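Local atomic coordinates of alpha-amylase (Eisenia fetida, PDB entry 6M4K), a protein that probably hydrolyses internal alpha-1,4-glucosidic bonds in starch-like polysaccharides, as a calcium- and chloride-dependent enzyme of glycoside hydrolase family 13. Residues Val297-His302 against Ala330-Trp335; Thr315-Thr318 against Asn323-Lys326; Val131-Asn136 against Arg179-Glu184. One frame throughout, in Å; residues are numbered along the deposited sequence.

Contact 1 of 3, residues Val297-His302 against Ala330-Trp335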
# COMPACT_ATOMS: atom_id res chain seq x y z
N VAL A 297 -4.27 4.75 -2.64
CA VAL A 297 -3.89 4.33 -3.98
C VAL A 297 -2.47 3.76 -3.96
O VAL A 297 -1.66 4.06 -3.08
CB VAL A 297 -4.03 5.46 -5.03
CG1 VAL A 297 -5.45 6.02 -5.02
CG2 VAL A 297 -3.04 6.59 -4.79
N PHE A 298 -2.18 2.93 -4.96
CA PHE A 298 -0.94 2.16 -5.00
C PHE A 298 -0.87 1.44 -6.34
O PHE A 298 -1.90 1.09 -6.92
CB PHE A 298 -0.88 1.13 -3.84
CG PHE A 298 -2.12 0.28 -3.74
CD1 PHE A 298 -3.24 0.77 -3.08
CD2 PHE A 298 -2.19 -0.97 -4.33
CE1 PHE A 298 -4.41 0.02 -3.01
CE2 PHE A 298 -3.37 -1.73 -4.24
CZ PHE A 298 -4.48 -1.23 -3.58
N ILE A 299 0.36 1.22 -6.82
CA ILE A 299 0.54 0.48 -8.07
C ILE A 299 0.32 -1.01 -7.87
O ILE A 299 -0.36 -1.66 -8.67
CB ILE A 299 1.91 0.80 -8.69
CG1 ILE A 299 2.01 2.31 -8.98
CG2 ILE A 299 2.16 -0.03 -9.96
CD1 ILE A 299 0.88 2.89 -9.83
N ASP A 300 0.90 -1.57 -6.80
CA ASP A 300 0.73 -2.98 -6.47
C ASP A 300 0.69 -3.13 -4.96
O ASP A 300 1.08 -2.22 -4.22
CB ASP A 300 1.81 -3.90 -7.12
CG ASP A 300 3.21 -3.68 -6.57
OD1 ASP A 300 3.55 -2.56 -6.13
OD2 ASP A 300 4.02 -4.64 -6.62
N ASN A 301 0.20 -4.28 -4.51
CA ASN A 301 0.26 -4.66 -3.10
C ASN A 301 0.80 -6.09 -3.00
O ASN A 301 1.17 -6.72 -4.00
CB ASN A 301 -1.09 -4.46 -2.38
CG ASN A 301 -2.11 -5.54 -2.69
OD1 ASN A 301 -1.92 -6.36 -3.59
ND2 ASN A 301 -3.20 -5.56 -1.93
N HIS A 302 0.84 -6.61 -1.77
CA HIS A 302 1.49 -7.90 -1.55
C HIS A 302 0.71 -9.04 -2.19
O HIS A 302 1.30 -10.05 -2.58
CB HIS A 302 1.69 -8.12 -0.04
CG HIS A 302 0.41 -8.24 0.72
ND1 HIS A 302 -0.30 -7.15 1.18
CD2 HIS A 302 -0.28 -9.33 1.12
CE1 HIS A 302 -1.38 -7.57 1.82
NE2 HIS A 302 -1.40 -8.89 1.79
N ALA A 330 5.98 6.98 -10.94
CA ALA A 330 6.28 8.40 -11.12
C ALA A 330 5.02 9.18 -11.46
O ALA A 330 4.78 10.26 -10.92
CB ALA A 330 7.34 8.58 -12.20
N PHE A 331 4.21 8.66 -12.39
CA PHE A 331 2.95 9.31 -12.69
C PHE A 331 2.09 9.45 -11.44
O PHE A 331 1.56 10.53 -11.15
CB PHE A 331 2.18 8.56 -13.78
CG PHE A 331 0.84 9.18 -14.05
CD1 PHE A 331 0.74 10.30 -14.86
CD2 PHE A 331 -0.31 8.70 -13.44
CE1 PHE A 331 -0.48 10.91 -15.08
CE2 PHE A 331 -1.53 9.32 -13.64
CZ PHE A 331 -1.62 10.42 -14.47
N GLU A 332 1.92 8.35 -10.70
CA GLU A 332 1.06 8.37 -9.51
C GLU A 332 1.52 9.41 -8.50
O GLU A 332 0.70 10.09 -7.87
CB GLU A 332 1.05 6.97 -8.91
CG GLU A 332 0.60 6.87 -7.47
CD GLU A 332 0.89 5.50 -6.94
OE1 GLU A 332 -0.03 4.68 -6.97
OE2 GLU A 332 2.05 5.25 -6.52
N LEU A 333 2.84 9.57 -8.34
CA LEU A 333 3.40 10.50 -7.37
C LEU A 333 3.32 11.94 -7.86
O LEU A 333 3.21 12.86 -7.04
CB LEU A 333 4.85 10.13 -7.07
CG LEU A 333 5.00 8.93 -6.12
CD1 LEU A 333 6.42 8.40 -6.14
CD2 LEU A 333 4.61 9.34 -4.70
N ALA A 334 3.41 12.16 -9.17
CA ALA A 334 3.33 13.51 -9.71
C ALA A 334 1.90 14.01 -9.83
O ALA A 334 1.69 15.22 -9.87
CB ALA A 334 3.97 13.55 -11.10
N TRP A 335 0.93 13.11 -9.92
CA TRP A 335 -0.47 13.45 -10.06
C TRP A 335 -1.02 13.90 -8.70
O TRP A 335 -0.32 13.93 -7.69
CB TRP A 335 -1.24 12.24 -10.59
CG TRP A 335 -2.51 12.50 -11.36
CD1 TRP A 335 -3.77 12.03 -11.04
CD2 TRP A 335 -2.65 13.20 -12.60
NE1 TRP A 335 -4.67 12.42 -12.01
CE2 TRP A 335 -4.00 13.13 -12.97
CE3 TRP A 335 -1.75 13.88 -13.43
CZ2 TRP A 335 -4.48 13.72 -14.14
CZ3 TRP A 335 -2.22 14.45 -14.59
CH2 TRP A 335 -3.57 14.38 -14.93
O HOH W 1 2.36 2.88 -5.43

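Contact 2 of 3, residues Thr315-Thr318 against Asn323-Lys326. With SO4 (sulfate ion), chain F.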
# COMPACT_ATOMS: atom_id res chain seq x y z
N THR A 315 -1.56 -7.40 -15.93
CA THR A 315 -2.02 -6.02 -15.78
C THR A 315 -1.23 -5.28 -14.71
O THR A 315 -0.64 -4.23 -14.97
CB THR A 315 -3.52 -5.95 -15.47
OG1 THR A 315 -4.28 -6.35 -16.63
CG2 THR A 315 -3.94 -4.53 -15.09
N ILE A 316 -1.21 -5.83 -13.49
CA ILE A 316 -0.50 -5.17 -12.39
C ILE A 316 0.98 -5.06 -12.70
O ILE A 316 1.60 -6.01 -13.21
CB ILE A 316 -0.77 -5.92 -11.08
CG1 ILE A 316 -2.26 -5.92 -10.73
CG2 ILE A 316 0.05 -5.32 -9.93
CD1 ILE A 316 -2.88 -4.52 -10.62
N LEU A 317 1.57 -3.91 -12.40
CA LEU A 317 3.01 -3.71 -12.52
C LEU A 317 3.68 -3.87 -11.17
O LEU A 317 3.15 -3.46 -10.13
CB LEU A 317 3.31 -2.33 -13.11
CG LEU A 317 2.94 -2.19 -14.58
CD1 LEU A 317 2.96 -0.73 -15.01
CD2 LEU A 317 3.89 -3.04 -15.44
N THR A 318 4.86 -4.51 -11.18
CA THR A 318 5.59 -4.85 -9.97
C THR A 318 7.07 -4.66 -10.25
O THR A 318 7.48 -4.34 -11.37
CB THR A 318 5.36 -6.31 -9.57
OG1 THR A 318 6.09 -7.16 -10.48
CG2 THR A 318 3.90 -6.67 -9.63
N ASN A 323 11.08 -1.17 -15.19
CA ASN A 323 11.06 0.08 -15.94
C ASN A 323 9.65 0.64 -16.04
O ASN A 323 9.42 1.83 -15.79
CB ASN A 323 11.65 -0.12 -17.34
CG ASN A 323 12.07 1.18 -17.99
OD1 ASN A 323 12.79 1.98 -17.38
ND2 ASN A 323 11.60 1.41 -19.21
N MET A 324 8.69 -0.21 -16.40
CA MET A 324 7.29 0.23 -16.45
C MET A 324 6.77 0.58 -15.07
O MET A 324 5.98 1.52 -14.92
CB MET A 324 6.44 -0.87 -17.06
CG MET A 324 6.67 -1.06 -18.55
SD MET A 324 5.47 -2.20 -19.28
CE MET A 324 6.01 -3.73 -18.56
N TYR A 325 7.17 -0.18 -14.05
CA TYR A 325 6.74 0.10 -12.68
C TYR A 325 7.18 1.49 -12.23
O TYR A 325 6.42 2.20 -11.56
CB TYR A 325 7.38 -0.94 -11.79
CG TYR A 325 6.95 -1.00 -10.35
CD1 TYR A 325 5.65 -1.36 -9.99
CD2 TYR A 325 7.87 -0.80 -9.33
CE1 TYR A 325 5.28 -1.47 -8.65
CE2 TYR A 325 7.50 -0.91 -8.00
CZ TYR A 325 6.21 -1.24 -7.67
OH TYR A 325 5.90 -1.38 -6.34
N LYS A 326 8.39 1.89 -12.59
CA LYS A 326 8.85 3.23 -12.23
C LYS A 326 8.07 4.30 -12.97
O LYS A 326 7.81 5.38 -12.42
CB LYS A 326 10.34 3.37 -12.51
CG LYS A 326 11.22 2.61 -11.53
CD LYS A 326 12.68 2.79 -11.87
CE LYS A 326 13.09 1.91 -13.02
NZ LYS A 326 14.55 2.03 -13.29
S SO4 F . 10.30 -3.75 -17.93
O1 SO4 F . 9.22 -2.88 -17.45
O2 SO4 F . 10.50 -3.49 -19.35
O3 SO4 F . 11.52 -3.44 -17.17
O4 SO4 F . 9.94 -5.15 -17.71

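Contact 3 of 3, residues Val131-Asn136 against Arg179-Glu184. With SO4 (sulfate ion), chain H.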
# COMPACT_ATOMS: atom_id res chain seq x y z
N VAL A 131 -7.79 -15.85 23.04
CA VAL A 131 -8.63 -14.66 22.90
C VAL A 131 -9.46 -14.36 24.17
O VAL A 131 -9.26 -13.31 24.78
CB VAL A 131 -9.43 -14.66 21.58
CG1 VAL A 131 -10.38 -13.49 21.53
CG2 VAL A 131 -8.49 -14.66 20.38
N PRO A 132 -10.38 -15.27 24.58
CA PRO A 132 -10.83 -16.53 23.98
C PRO A 132 -12.02 -16.34 23.03
O PRO A 132 -12.89 -15.48 23.26
CB PRO A 132 -11.26 -17.35 25.20
CG PRO A 132 -11.83 -16.32 26.12
CD PRO A 132 -10.97 -15.07 25.92
N TYR A 133 -12.05 -17.16 21.97
CA TYR A 133 -13.22 -17.32 21.11
C TYR A 133 -13.60 -18.79 21.08
O TYR A 133 -12.73 -19.67 21.13
CB TYR A 133 -12.90 -16.96 19.66
CG TYR A 133 -12.76 -15.49 19.29
CD1 TYR A 133 -13.65 -14.52 19.75
CD2 TYR A 133 -11.76 -15.09 18.39
CE1 TYR A 133 -13.53 -13.19 19.35
CE2 TYR A 133 -11.63 -13.77 17.99
CZ TYR A 133 -12.52 -12.83 18.47
OH TYR A 133 -12.41 -11.51 18.07
N GLY A 134 -14.91 -19.05 20.94
CA GLY A 134 -15.44 -20.37 20.68
C GLY A 134 -16.46 -20.31 19.55
O GLY A 134 -16.63 -19.26 18.92
N PRO A 135 -17.16 -21.42 19.28
CA PRO A 135 -18.10 -21.46 18.15
C PRO A 135 -19.15 -20.37 18.13
O PRO A 135 -19.55 -19.95 17.04
CB PRO A 135 -18.74 -22.85 18.29
CG PRO A 135 -17.65 -23.67 18.90
CD PRO A 135 -16.95 -22.75 19.88
N ASN A 136 -19.62 -19.90 19.30
CA ASN A 136 -20.66 -18.87 19.31
C ASN A 136 -20.17 -17.55 18.75
O ASN A 136 -20.98 -16.67 18.44
CB ASN A 136 -21.17 -18.62 20.74
CG ASN A 136 -21.89 -19.81 21.31
OD1 ASN A 136 -22.51 -20.58 20.59
ND2 ASN A 136 -21.80 -19.98 22.63
N ARG A 179 -17.04 -7.56 18.88
CA ARG A 179 -16.75 -6.14 18.73
C ARG A 179 -15.90 -5.62 19.87
O ARG A 179 -14.97 -4.83 19.65
CB ARG A 179 -18.06 -5.35 18.65
CG ARG A 179 -18.89 -5.71 17.45
CD ARG A 179 -20.30 -5.14 17.55
NE ARG A 179 -21.02 -5.26 16.29
CZ ARG A 179 -22.21 -4.71 16.06
NH1 ARG A 179 -22.80 -4.00 17.02
NH2 ARG A 179 -22.80 -4.86 14.89
N ASP A 180 -16.20 -6.04 21.11
CA ASP A 180 -15.44 -5.59 22.26
C ASP A 180 -14.01 -6.10 22.21
O ASP A 180 -13.06 -5.36 22.51
CB ASP A 180 -16.10 -6.08 23.55
CG ASP A 180 -17.38 -5.32 23.89
OD1 ASP A 180 -17.64 -4.26 23.30
OD2 ASP A 180 -18.11 -5.80 24.79
N VAL A 181 -13.84 -7.38 21.86
CA VAL A 181 -12.51 -7.98 21.81
C VAL A 181 -11.65 -7.32 20.75
O VAL A 181 -10.47 -7.01 20.98
CB VAL A 181 -12.64 -9.50 21.58
CG1 VAL A 181 -11.33 -10.08 21.10
CG2 VAL A 181 -13.10 -10.19 22.86
N GLU A 182 -12.21 -7.10 19.56
CA GLU A 182 -11.43 -6.52 18.48
C GLU A 182 -11.10 -5.06 18.77
O GLU A 182 -9.98 -4.61 18.49
CB GLU A 182 -12.15 -6.72 17.15
CG GLU A 182 -12.19 -8.21 16.79
CD GLU A 182 -12.68 -8.50 15.40
OE1 GLU A 182 -13.56 -7.77 14.91
OE2 GLU A 182 -12.18 -9.49 14.80
N ALA A 183 -12.03 -4.32 19.37
CA ALA A 183 -11.72 -2.95 19.76
C ALA A 183 -10.67 -2.89 20.86
O ALA A 183 -9.86 -1.96 20.88
CB ALA A 183 -12.99 -2.22 20.20
N GLU A 184 -10.67 -3.85 21.79
CA GLU A 184 -9.64 -3.86 22.82
C GLU A 184 -8.26 -4.02 22.19
O GLU A 184 -7.31 -3.35 22.61
CB GLU A 184 -9.88 -5.00 23.81
CG GLU A 184 -8.91 -5.02 25.02
CD GLU A 184 -7.51 -5.57 24.70
OE1 GLU A 184 -7.40 -6.47 23.84
OE2 GLU A 184 -6.52 -5.10 25.31
S SO4 H . -25.92 -2.90 15.37
O1 SO4 H . -27.37 -2.80 15.40
O2 SO4 H . -25.38 -1.83 14.53
O3 SO4 H . -25.53 -4.19 14.82
O4 SO4 H . -25.39 -2.77 16.72

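Contact 1 of 3, residues Val297-His302 against Ala330-Trp335
Phe298 and Glu332 are the closest backbone points, their CA atoms 7.9 Å apart, so the chain leaving strand 295-297 and helix 322-334 meet through one long side chain. Leaving the helix on the side opposite its own N (chi1 161°), Glu332 reaches across that gap and sets OE1 3.3 Å from Phe298 CA. The same oxygen lies close to the amides of Phe298 and Ile299, but the angles are too poor for hydrogen bonds; its firm partner is His261 NE2 on helix 259-270, which would probably offset part of the charge of this buried carboxylate. A water joins the other carboxylate oxygen to the backbone, at 2.6 Å from Glu332 OE2 and 2.9 Å from Ile299 N, whose N-H it accepts. In the TIM barrel this pairs the C-terminal end of the seventh strand with the helix leading to the eighth, 339-344, within one beta-alpha-beta crossover. Ile299 runs alongside the glutamate in the opposite sense, its CD1 3.5 Å from Glu332 OE1 and 3.9 Å from Glu332 CD. Val297 comes less close, its CG2 4.2 Å from Glu332 OE1.

Contact 2 of 3, residues Thr315-Thr318 against Asn323-Lys326
One face of the Tyr325 ring carries the backbone of Thr318, whose carbonyl carbon C stands 3.6 Å above the ring plane and toward the rim. Leu317 O approaches the same ring obliquely, 3.3 Å from Tyr325 CE1, and Thr318 O lies 3.4 Å from Tyr325 CB. Across this contact the ring therefore packs largely on peptide groups; its phenol oxygen OH is hydrogen-bonded to Asp300 OD1. Tyr325 CG stands anti to its own backbone N (chi1 -171°), which lays the ring beside the Leu317-Thr318 peptide. Shortened to an alanine, this position is likely to leave the Thr318 peptide without the surface it rests on and Asp300 without its phenol partner. Beside the ring, Leu317 and Met324 cross at about a right angle, Leu317 CD2 being 3.7 Å from Met324 CB, and a bend at chi3 (-70°) brings Met324 CE to 3.8 Å from Leu317 CD2. A sulfate, probably from the crystallisation liquor, sits at the first turn of helix 322-334: Asn323 N binds O3 at 3.0 Å and Met324 N binds O1 at 2.9 Å, the latter nearly straight (168°). Amides at a helix start suit such an anion. Helix 259-270 flanks the apolar pair, with Arg270 on Leu317 and Val269 on Met324, while helix 389-401 places Met391 against Tyr325.

Contact 3 of 3, residues Val131-Asn136 against Arg179-Glu184
Val131 and Tyr133 meet helix 176-192 at Val181 and Glu182, and the residues leading to that point along the helix have other partners. Arg179 points away from the loop. Its chain, extended from CG to NE, presents the guanidinium edge to a sulfate, probably from the crystallisation liquor, with the sulfur in the guanidinium plane. Arg179 NH1 binds O4 at 2.9 Å (174°) and NH2 binds O3 at 2.8 Å, a paired grip; NH2 also forms a salt bridge with Asp209, and NE is bonded to Gly173 O, so the group is fixed on several sides. Asp180 pairs with Arg216. Val181 then turns toward the loop: its CG1, anti to the backbone N (chi1 162°), lies 3.6 Å from Val131 CG1 and 3.5 Å from Tyr133 OH. That Val131 methyl also rests 3.5 Å above the centre of the Tyr133 ring, a CH-pi contact within the loop across the cis peptide bond before Pro132, so one methyl touches both the ring and the helix. Glu182 meets the phenol at about a right angle, its CG 3.5 Å from Tyr133 OH and its carboxylate plane 76° from the ring. The phenol is hydrogen-bonded not to this carboxylate but to Tyr72 OH. Glu182 also lies about 7 Å, side chain to side chain, from Asn105, a calcium ligand. Farther on, Glu184 pairs with Arg188 of the same helix. As in other family 13 amylases, the loop probably belongs to domain B, inserted between the third barrel strand, 97-102, and helix 176-192. No hydrogen bond crosses between the two segments: valine methyls, the Glu182 CG methylene and a phenol make the join, while Arg179, Asp180 and Glu184 find their mates outside it, consistent with cohesion mainly by van der Waals contact.

Along the chain contact 3 closes first, and contact 1 opens later, with both segments of contact 2 falling between its two. Contacts 1 and 2 are neighbours, centres 10 Å apart, and share helix 322-334: contact 2 uses its first turn and contact 1 its last, so the helix is tied at both ends to the chain running from the seventh barrel strand. They also touch directly, Asp300 CB lying 3.3 Å from Leu317 O. Contact 3 is remote, about 36 and 40 Å from contacts 1 and 2, centre to centre, on the calcium side of the catalytic domain. It packs the probable domain B insertion on helix 176-192, so the three occupy two regions of one TIM barrel.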